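Local coordinates for lipopolysaccharide biosynthesis protein wbpB (Thermus thermophilus, PDB 3O9Z), which is a dehydrogenase involved in making 2,3-diacetamido-2,3-dideoxy-D-mannuronic acid, probably for lipopolysaccharide, and binds NAD and alpha-ketoglutarate, at residues A32-A37 with Y86-M91. Numbering follows the deposited sequence. Where two conformers were deposited one is given.
With NAD (nicotinamide-adenine-dinucleotide), chain E.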
loop_
_atom_site.group_PDB
_atom_site.type_symbol
_atom_site.label_atom_id
_atom_site.label_comp_id
_atom_site.label_asym_id
_atom_site.label_seq_id
_atom_site.Cartn_x
_atom_site.Cartn_y
_atom_site.Cartn_z
ATOM N N ALA A 32 16.058 -14.640 -6.570
ATOM C CA ALA A 32 15.272 -13.423 -6.664
ATOM C C ALA A 32 14.072 -13.616 -5.756
ATOM O O ALA A 32 13.611 -14.742 -5.515
ATOM C CB ALA A 32 14.811 -13.139 -8.064
ATOM N N SER A 33 13.602 -12.505 -5.212
ATOM C CA SER A 33 12.347 -12.507 -4.434
ATOM C C SER A 33 11.433 -11.400 -4.872
ATOM O O SER A 33 11.871 -10.408 -5.469
ATOM C CB SER A 33 12.656 -12.277 -2.944
ATOM O OG SER A 33 13.639 -13.099 -2.367
ATOM N N LEU A 34 10.153 -11.561 -4.519
ATOM C CA LEU A 34 9.092 -10.621 -4.817
ATOM C C LEU A 34 8.345 -10.348 -3.515
ATOM O O LEU A 34 7.873 -11.291 -2.861
ATOM C CB LEU A 34 8.057 -11.216 -5.806
ATOM C CG LEU A 34 6.773 -10.438 -6.032
ATOM C CD1 LEU A 34 6.999 -9.036 -6.610
ATOM C CD2 LEU A 34 5.831 -11.271 -6.950
ATOM N N ASP A 35 8.141 -9.064 -3.198
ATOM C CA ASP A 35 7.141 -8.690 -2.164
ATOM C C ASP A 35 6.863 -7.214 -2.397
ATOM O O ASP A 35 7.824 -6.440 -2.516
ATOM C CB ASP A 35 7.689 -8.871 -0.732
ATOM C CG ASP A 35 6.603 -8.927 0.331
ATOM O OD1 ASP A 35 5.761 -8.028 0.283
ATOM O OD2 ASP A 35 6.605 -9.885 1.116
ATOM N N PRO A 36 5.594 -6.812 -2.492
ATOM C CA PRO A 36 5.240 -5.395 -2.632
ATOM C C PRO A 36 5.695 -4.602 -1.406
ATOM O O PRO A 36 5.893 -3.377 -1.576
ATOM C CB PRO A 36 3.719 -5.392 -2.749
ATOM C CG PRO A 36 3.400 -6.874 -3.220
ATOM C CD PRO A 36 4.425 -7.720 -2.504
ATOM N N ALA A 37 5.884 -5.266 -0.271
ATOM C CA ALA A 37 6.457 -4.605 0.908
ATOM C C ALA A 37 7.942 -4.775 0.950
ATOM O O ALA A 37 8.505 -5.813 0.578
ATOM C CB ALA A 37 5.841 -5.160 2.167
ATOM N N TYR A 86 -2.767 -19.492 -6.257
ATOM C CA TYR A 86 -3.155 -20.008 -7.599
ATOM C C TYR A 86 -2.454 -19.177 -8.710
ATOM O O TYR A 86 -1.773 -19.815 -9.549
ATOM C CB TYR A 86 -4.683 -20.002 -7.750
ATOM C CG TYR A 86 -5.120 -20.318 -9.171
ATOM C CD1 TYR A 86 -4.916 -21.592 -9.667
ATOM C CD2 TYR A 86 -5.781 -19.377 -9.932
ATOM C CE1 TYR A 86 -5.327 -21.909 -10.963
ATOM C CE2 TYR A 86 -6.209 -19.682 -11.244
ATOM C CZ TYR A 86 -5.994 -20.974 -11.685
ATOM O OH TYR A 86 -6.432 -21.336 -12.967
ATOM N N PRO A 87 -2.648 -17.826 -8.742
ATOM C CA PRO A 87 -2.053 -17.114 -9.898
ATOM C C PRO A 87 -0.540 -17.104 -9.867
ATOM O O PRO A 87 0.068 -16.916 -10.946
ATOM C CB PRO A 87 -2.693 -15.731 -9.866
ATOM C CG PRO A 87 -3.052 -15.568 -8.369
ATOM C CD PRO A 87 -3.572 -16.960 -7.993
ATOM N N GLN A 88 0.102 -17.208 -8.693
ATOM C CA GLN A 88 1.548 -17.309 -8.610
ATOM C C GLN A 88 2.106 -18.660 -9.028
ATOM O O GLN A 88 3.193 -18.772 -9.579
ATOM C CB GLN A 88 2.164 -16.841 -7.260
ATOM C CG GLN A 88 1.880 -15.369 -7.034
ATOM C CD GLN A 88 2.576 -14.805 -5.831
ATOM O OE1 GLN A 88 2.875 -15.495 -4.864
ATOM N NE2 GLN A 88 2.896 -13.515 -5.954
ATOM N N ILE A 89 1.323 -19.710 -8.742
ATOM C CA ILE A 89 1.629 -21.018 -9.308
ATOM C C ILE A 89 1.406 -20.965 -10.839
ATOM O O ILE A 89 2.295 -21.456 -11.535
ATOM C CB ILE A 89 0.702 -22.069 -8.694
ATOM C CG1 ILE A 89 1.024 -22.324 -7.205
ATOM C CG2 ILE A 89 0.820 -23.369 -9.515
ATOM C CD1 ILE A 89 -0.202 -22.920 -6.456
ATOM N N ARG A 90 0.406 -20.256 -11.352
ATOM C CA ARG A 90 0.257 -20.147 -12.834
ATOM C C ARG A 90 1.510 -19.420 -13.363
ATOM O O ARG A 90 2.007 -19.743 -14.455
ATOM C CB ARG A 90 -0.977 -19.330 -13.190
ATOM C CG ARG A 90 -2.275 -20.060 -12.838
ATOM C CD ARG A 90 -2.790 -20.940 -13.917
ATOM N NE ARG A 90 -2.976 -20.235 -15.187
ATOM C CZ ARG A 90 -4.138 -19.773 -15.651
ATOM N NH1 ARG A 90 -4.173 -19.184 -16.840
ATOM N NH2 ARG A 90 -5.291 -19.910 -15.002
ATOM N N MET A 91 2.044 -18.429 -12.646
ATOM C CA MET A 91 3.231 -17.706 -13.103
ATOM C C MET A 91 4.430 -18.652 -13.130
ATOM O O MET A 91 5.203 -18.666 -14.121
ATOM C CB MET A 91 3.492 -16.532 -12.148
ATOM C CG MET A 91 4.837 -15.792 -12.354
ATOM S SD MET A 91 4.901 -14.173 -11.435
ATOM C CE MET A 91 4.837 -14.641 -9.696
HETATM P PA NAD E . 2.139 -12.298 6.273
HETATM O O1A NAD E . 3.065 -12.187 7.425
HETATM O O2A NAD E . 0.903 -11.397 6.123
HETATM O O5B NAD E . 3.130 -12.105 5.058
HETATM C C5B NAD E . 2.518 -12.076 3.799
HETATM C C4B NAD E . 3.513 -11.443 2.797
HETATM O O4B NAD E . 3.018 -11.554 1.437
HETATM C C3B NAD E . 3.594 -9.917 3.081
HETATM O O3B NAD E . 4.954 -9.496 3.310
HETATM C C2B NAD E . 2.942 -9.257 1.853
HETATM O O2B NAD E . 3.476 -7.970 1.506
HETATM C C1B NAD E . 3.358 -10.319 0.793
HETATM N N9A NAD E . 2.535 -10.177 -0.436
HETATM C C8A NAD E . 1.331 -9.604 -0.714
HETATM N N7A NAD E . 1.049 -9.701 -2.012
HETATM C C5A NAD E . 2.134 -10.275 -2.627
HETATM C C6A NAD E . 2.471 -10.626 -3.988
HETATM N N6A NAD E . 1.613 -10.322 -5.010
HETATM N N1A NAD E . 3.657 -11.216 -4.093
HETATM C C2A NAD E . 4.551 -11.534 -3.167
HETATM N N3A NAD E . 4.269 -11.188 -1.884
HETATM C C4A NAD E . 3.084 -10.613 -1.649
HETATM O O3 NAD E . 1.616 -13.807 6.185
HETATM P PN NAD E . 2.290 -15.169 6.550
HETATM O O1N NAD E . 1.802 -15.601 7.932
HETATM O O2N NAD E . 3.769 -15.108 6.286
HETATM O O5D NAD E . 1.534 -16.205 5.597
HETATM C C5D NAD E . 2.128 -16.329 4.329
HETATM C C4D NAD E . 1.616 -17.663 3.754
HETATM O O4D NAD E . 2.237 -18.688 4.561
HETATM C C3D NAD E . 0.097 -17.885 3.800
HETATM O O3D NAD E . -0.218 -18.745 2.659
HETATM C C2D NAD E . -0.046 -18.734 5.073
HETATM O O2D NAD E . -1.169 -19.600 5.023
HETATM C C1D NAD E . 1.256 -19.537 5.184
HETATM N N1N NAD E . 1.605 -19.888 6.559
HETATM C C2N NAD E . 1.936 -21.129 6.845
HETATM C C3N NAD E . 2.301 -21.576 8.098
HETATM C C7N NAD E . 2.566 -23.020 8.235
HETATM O O7N NAD E . 2.904 -23.725 7.260
HETATM N N7N NAD E . 2.548 -23.460 9.488
HETATM C C4N NAD E . 2.340 -20.625 9.127
HETATM C C5N NAD E . 2.069 -19.302 8.775
HETATM C C6N NAD E . 1.715 -18.921 7.483
#
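Leu34, the last residue of strand 29-34, meets helix 85-94 through one methyl: CD2 lies 3.8 Å from NE2 of Gln88, and Met91 CE is at the limit of contact in one of its two conformers. With CG anti to the backbone N (chi1 170°), CD2 reaches Gln88, and Phe59 of helix 56-68 packs against both Leu34 and Met91. The direct contact is small, and N1A of the NAD adenine is shared by both segments. Leu34 CD2 lies 3.6 Å from NAD N1A; Gln88 NE2 comes to 3.1 Å from this N1A, tilted well out of the ring plane. On the opposite side of that plane Pro36 packs over the adenine face, its CD 3.3 Å from NAD C4A. The amide of Gln88 is fixed at both ends: OE1 is hydrogen-bonded to Thr9 and Ser80, NE2 to Glu57 of the second subunit, which also bonds the cofactor. Beyond the strand, Asp35 takes both hydroxyls of the adenosine ribose, O2B donating to OD1 (2.6 Å) and O3B to OD2 (2.8 Å). Its rotation is set by an Asx turn, in which Ala37 N donates to OD1 at 2.8 Å on the anti side, 25° out of the carboxylate plane, and by Ala12 N at OD2. Replacing this aspartate by an alanine is likely to cost both hydroxyls these carboxylate bonds and leave the N-H groups of Ala37 and Ala12 without this acceptor. An acidic residue just after the second strand of a Rossmann fold, gripping the ribose diol, is the classic mark of NAD specificity; here its negative charge would probably disfavour the 2'-phosphate of NADP.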